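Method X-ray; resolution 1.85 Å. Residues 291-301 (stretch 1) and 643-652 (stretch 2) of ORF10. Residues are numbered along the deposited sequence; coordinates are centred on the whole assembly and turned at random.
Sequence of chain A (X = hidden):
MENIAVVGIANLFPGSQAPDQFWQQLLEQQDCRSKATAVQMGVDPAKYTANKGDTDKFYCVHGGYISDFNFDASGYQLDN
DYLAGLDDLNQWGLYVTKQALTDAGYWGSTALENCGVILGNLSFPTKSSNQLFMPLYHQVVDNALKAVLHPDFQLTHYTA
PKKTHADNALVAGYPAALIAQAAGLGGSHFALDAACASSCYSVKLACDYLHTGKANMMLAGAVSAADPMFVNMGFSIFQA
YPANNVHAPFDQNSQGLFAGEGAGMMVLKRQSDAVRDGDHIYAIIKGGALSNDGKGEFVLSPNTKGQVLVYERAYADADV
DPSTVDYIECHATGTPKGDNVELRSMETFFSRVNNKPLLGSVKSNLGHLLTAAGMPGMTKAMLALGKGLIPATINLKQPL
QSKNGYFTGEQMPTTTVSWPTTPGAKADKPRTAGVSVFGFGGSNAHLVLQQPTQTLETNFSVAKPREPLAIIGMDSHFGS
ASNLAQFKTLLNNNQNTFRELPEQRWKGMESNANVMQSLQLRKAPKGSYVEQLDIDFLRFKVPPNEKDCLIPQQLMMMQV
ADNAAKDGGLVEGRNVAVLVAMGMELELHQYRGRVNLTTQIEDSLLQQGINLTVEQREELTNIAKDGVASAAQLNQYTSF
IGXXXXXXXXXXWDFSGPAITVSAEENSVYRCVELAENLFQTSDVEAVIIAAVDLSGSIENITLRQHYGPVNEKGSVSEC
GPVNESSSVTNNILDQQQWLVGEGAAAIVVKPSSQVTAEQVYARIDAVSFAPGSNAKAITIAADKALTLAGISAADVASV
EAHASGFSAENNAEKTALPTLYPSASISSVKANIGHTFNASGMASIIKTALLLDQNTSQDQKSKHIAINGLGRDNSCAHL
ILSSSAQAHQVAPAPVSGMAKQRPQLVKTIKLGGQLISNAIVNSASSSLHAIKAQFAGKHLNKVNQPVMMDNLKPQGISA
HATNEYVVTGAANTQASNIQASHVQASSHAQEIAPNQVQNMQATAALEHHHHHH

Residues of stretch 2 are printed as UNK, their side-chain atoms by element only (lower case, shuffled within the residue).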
# COMPACT_ATOMS: atom_id res chain seq x y z
N SER A 291 -13.96 2.99 -10.42
CA SER A 291 -14.11 1.92 -11.39
C SER A 291 -12.74 1.37 -11.72
O SER A 291 -11.71 2.03 -11.51
CB SER A 291 -14.82 2.40 -12.66
OG SER A 291 -13.89 2.99 -13.56
N ASN A 292 -12.73 0.15 -12.24
CA ASN A 292 -11.54 -0.42 -12.84
C ASN A 292 -11.75 -0.60 -14.34
O ASN A 292 -12.87 -0.87 -14.78
CB ASN A 292 -11.18 -1.75 -12.22
CG ASN A 292 -9.78 -2.13 -12.53
OD1 ASN A 292 -9.52 -2.86 -13.48
ND2 ASN A 292 -8.85 -1.58 -11.76
N ASP A 293 -10.66 -0.44 -15.10
CA ASP A 293 -10.70 -0.60 -16.56
C ASP A 293 -11.03 -2.02 -16.98
O ASP A 293 -11.45 -2.23 -18.12
CB ASP A 293 -9.35 -0.22 -17.17
CG ASP A 293 -9.14 1.28 -17.29
OD1 ASP A 293 -10.07 2.06 -16.99
OD2 ASP A 293 -8.02 1.69 -17.70
N GLY A 294 -10.85 -3.00 -16.10
CA GLY A 294 -11.08 -4.37 -16.53
C GLY A 294 -10.11 -4.79 -17.62
O GLY A 294 -8.93 -4.41 -17.64
N LYS A 295 -10.62 -5.57 -18.58
CA LYS A 295 -9.81 -6.23 -19.58
C LYS A 295 -9.54 -5.31 -20.77
O LYS A 295 -10.39 -4.51 -21.16
CB LYS A 295 -10.52 -7.50 -20.07
CG LYS A 295 -9.70 -8.42 -20.94
CD LYS A 295 -10.32 -9.82 -20.95
CE LYS A 295 -9.25 -10.89 -20.76
NZ LYS A 295 -8.18 -10.44 -19.78
N GLY A 296 -8.35 -5.43 -21.35
CA GLY A 296 -8.09 -4.82 -22.64
C GLY A 296 -6.72 -4.21 -22.85
O GLY A 296 -6.24 -4.13 -23.99
N GLU A 297 -6.08 -3.76 -21.77
CA GLU A 297 -4.83 -3.01 -21.88
C GLU A 297 -3.80 -3.56 -20.91
O GLU A 297 -4.14 -4.15 -19.88
CB GLU A 297 -5.03 -1.50 -21.60
CG GLU A 297 -5.89 -0.77 -22.63
CD GLU A 297 -5.25 -0.72 -24.00
OE1 GLU A 297 -5.99 -0.78 -25.01
OE2 GLU A 297 -4.00 -0.61 -24.06
N PHE A 298 -2.54 -3.38 -21.29
CA PHE A 298 -1.39 -3.61 -20.41
C PHE A 298 -1.59 -2.88 -19.09
O PHE A 298 -2.32 -1.88 -19.02
CB PHE A 298 -0.15 -3.12 -21.16
CG PHE A 298 1.13 -3.16 -20.37
CD1 PHE A 298 1.68 -4.37 -19.97
CD2 PHE A 298 1.81 -1.98 -20.07
CE1 PHE A 298 2.88 -4.41 -19.26
CE2 PHE A 298 3.00 -2.01 -19.37
CZ PHE A 298 3.53 -3.22 -18.96
N VAL A 299 -0.94 -3.37 -18.02
CA VAL A 299 -1.23 -2.82 -16.69
C VAL A 299 -0.85 -1.34 -16.56
O VAL A 299 -1.31 -0.68 -15.62
CB VAL A 299 -0.53 -3.64 -15.59
CG1 VAL A 299 -1.07 -5.08 -15.55
CG2 VAL A 299 1.00 -3.61 -15.76
N LEU A 300 -0.01 -0.81 -17.44
CA LEU A 300 0.38 0.59 -17.33
C LEU A 300 -0.37 1.51 -18.29
O LEU A 300 -0.18 2.73 -18.23
CB LEU A 300 1.90 0.74 -17.55
CG LEU A 300 2.80 0.13 -16.47
CD1 LEU A 300 4.28 0.45 -16.74
CD2 LEU A 300 2.39 0.60 -15.07
N SER A 301 -1.26 0.98 -19.13
CA SER A 301 -1.89 1.78 -20.18
C SER A 301 -3.36 2.02 -19.88
O SER A 301 -4.09 1.07 -19.55
CB SER A 301 -1.75 1.08 -21.54
OG SER A 301 -0.43 0.62 -21.73
N UNK A 643 -0.72 -2.28 -5.88
CA UNK A 643 -2.11 -2.30 -6.34
C UNK A 643 -2.27 -3.05 -7.65
O UNK A 643 -3.39 -3.45 -8.00
n UNK A 643 -2.87 0.08 -8.73
c UNK A 643 -2.06 -0.15 -7.68
c UNK A 643 -2.66 -0.88 -6.49
o UNK A 643 -0.89 0.21 -7.66
N UNK A 644 -1.18 -3.29 -8.37
CA UNK A 644 -1.33 -3.90 -9.68
C UNK A 644 -1.74 -5.36 -9.53
O UNK A 644 -2.40 -5.91 -10.41
c UNK A 644 -0.05 -3.72 -10.52
c UNK A 644 0.15 -2.22 -10.78
c UNK A 644 -0.16 -4.48 -11.85
c UNK A 644 1.28 -1.86 -11.79
N UNK A 645 -1.39 -6.00 -8.41
CA UNK A 645 -1.82 -7.39 -8.28
C UNK A 645 -3.34 -7.50 -8.19
O UNK A 645 -3.92 -8.45 -8.74
s UNK A 645 -0.54 -8.66 -4.53
c UNK A 645 -1.11 -8.07 -7.10
c UNK A 645 -1.57 -7.72 -5.71
c UNK A 645 0.14 -7.30 -3.60
N UNK A 646 -4.02 -6.52 -7.58
CA UNK A 646 -5.48 -6.51 -7.61
C UNK A 646 -5.99 -6.26 -9.03
O UNK A 646 -6.93 -6.94 -9.49
c UNK A 646 -6.04 -5.45 -6.65
N UNK A 647 -5.38 -5.31 -9.73
CA UNK A 647 -5.74 -5.02 -11.12
C UNK A 647 -5.59 -6.22 -12.04
O UNK A 647 -6.35 -6.35 -13.00
c UNK A 647 -4.85 -3.89 -11.67
o UNK A 647 -5.18 -2.68 -11.03
N UNK A 648 -4.60 -7.07 -11.79
CA UNK A 648 -4.38 -8.20 -12.69
C UNK A 648 -5.55 -9.18 -12.64
O UNK A 648 -5.90 -9.79 -13.67
c UNK A 648 -1.82 -8.19 -12.76
n UNK A 648 1.21 -7.80 -14.22
c UNK A 648 1.38 -7.63 -12.91
n UNK A 648 0.54 -8.21 -12.05
n UNK A 648 2.38 -6.89 -12.45
c UNK A 648 -3.09 -8.93 -12.34
c UNK A 648 -0.59 -9.04 -12.44
N UNK A 649 -6.16 -9.33 -11.46
CA UNK A 649 -7.36 -10.16 -11.34
C UNK A 649 -8.54 -9.49 -12.03
O UNK A 649 -9.26 -10.13 -12.81
c UNK A 649 -7.65 -10.45 -9.85
c UNK A 649 -6.69 -11.51 -9.33
c UNK A 649 -6.82 -12.86 -10.06
c UNK A 649 -9.14 -10.87 -9.64
N UNK A 650 -8.73 -8.19 -11.80
CA UNK A 650 -9.80 -7.45 -12.49
C UNK A 650 -9.62 -7.48 -14.00
O UNK A 650 -10.62 -7.47 -14.74
c UNK A 650 -9.85 -6.00 -12.03
o UNK A 650 -10.04 -5.92 -10.63
N UNK A 651 -8.38 -7.46 -14.48
CA UNK A 651 -8.19 -7.53 -15.93
C UNK A 651 -8.46 -8.93 -16.46
O UNK A 651 -9.04 -9.09 -17.54
c UNK A 651 -6.78 -7.06 -16.31
N UNK A 652 -8.07 -9.96 -15.70
CA UNK A 652 -8.34 -11.34 -16.10
C UNK A 652 -9.84 -11.62 -16.17
O UNK A 652 -10.30 -12.33 -17.08
c UNK A 652 -7.67 -12.31 -15.12
c UNK A 652 -7.40 -14.65 -14.17
c UNK A 652 -7.95 -13.80 -15.33
c UNK A 652 -7.37 -14.27 -16.67

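Position 643, the first of the stretch, has two side-chain carbons, the second carrying one oxygen and one nitrogen. That terminal amide makes it N643; aspartate would carry two oxygens. It lies out of reach of stretch 1, and its amide nitrogen is hydrogen-bonded elsewhere in the structure.

Position 644 has four carbons, forked at the first, with one arm two carbons long, which is isoleucine. I644 points toward stretch 1, where its CG2 lies 3.9 Å from V299 CB and its CD1 4.2 Å from L300 CD2. A branched aliphatic side chain suits this buried apolar corner.

Position 645 bears two carbons, a sulfur and a final carbon, unbranched: M645. Too distant to touch stretch 1, it is an apolar residue in a buried position. Position 646 has a single carbon and is A646, small in a buried position, directed sideways and also without contact.

Position 647 shows one carbon and then one oxygen, so it is S647. Its CA-to-CB bond points toward the loop, and OG lies 3.9 Å from N292 ND2; both of these atoms find hydrogen bonds elsewhere in the structure. The short side chain leaves room for the asparagine beside it.

At 648, three carbons lead to a nitrogen and then a carbon carrying two more nitrogens, the guanidinium of R648. Its CA-to-CB bond points away, yet the chain is long enough to bring its end back, with NH1 3.8 Å from V299 CG1 in an oblique approach, while NE and NH2 are hydrogen-bonded elsewhere in the structure.

Position 649 repeats the four-carbon pattern forked at the first, with a two-carbon arm: I649, apolar as suits its buried position, and out of reach of the loop. Position 650 again has one carbon and one oxygen. This is S650, whose CB packs 3.5 Å from N292 OD1, while its backbone O lies 3.6 Å from G294 CA; with so short a side chain, the asparagine and the G294 backbone come close to the helix.

Position 651 has one carbon, hence A651. Its CA sits 3.6 Å from G294 O, and with only a methyl group to accommodate, the loop backbone passes close to the helix. Position 652 carries four carbons forked at the second, which is L652, apolar and buried. Its CA-to-CB bond points away from stretch 1, although L652 CA lies 3.8 Å from K295 NZ.

The contact joins an apolar patch, where V299 and L300 meet I644, to a close backbone approach at G294 and A651. N292 OD1 accepts a 2.9 Å hydrogen bond from G294 N, bracing the loop beside S650. Glycine suits the positive phi at 294. K295 then reaches across: its NZ donates a 2.8 Å hydrogen bond to A651 O, tying the loop to the helix backbone.

Stretch 2 643-652: NIMASRISAL
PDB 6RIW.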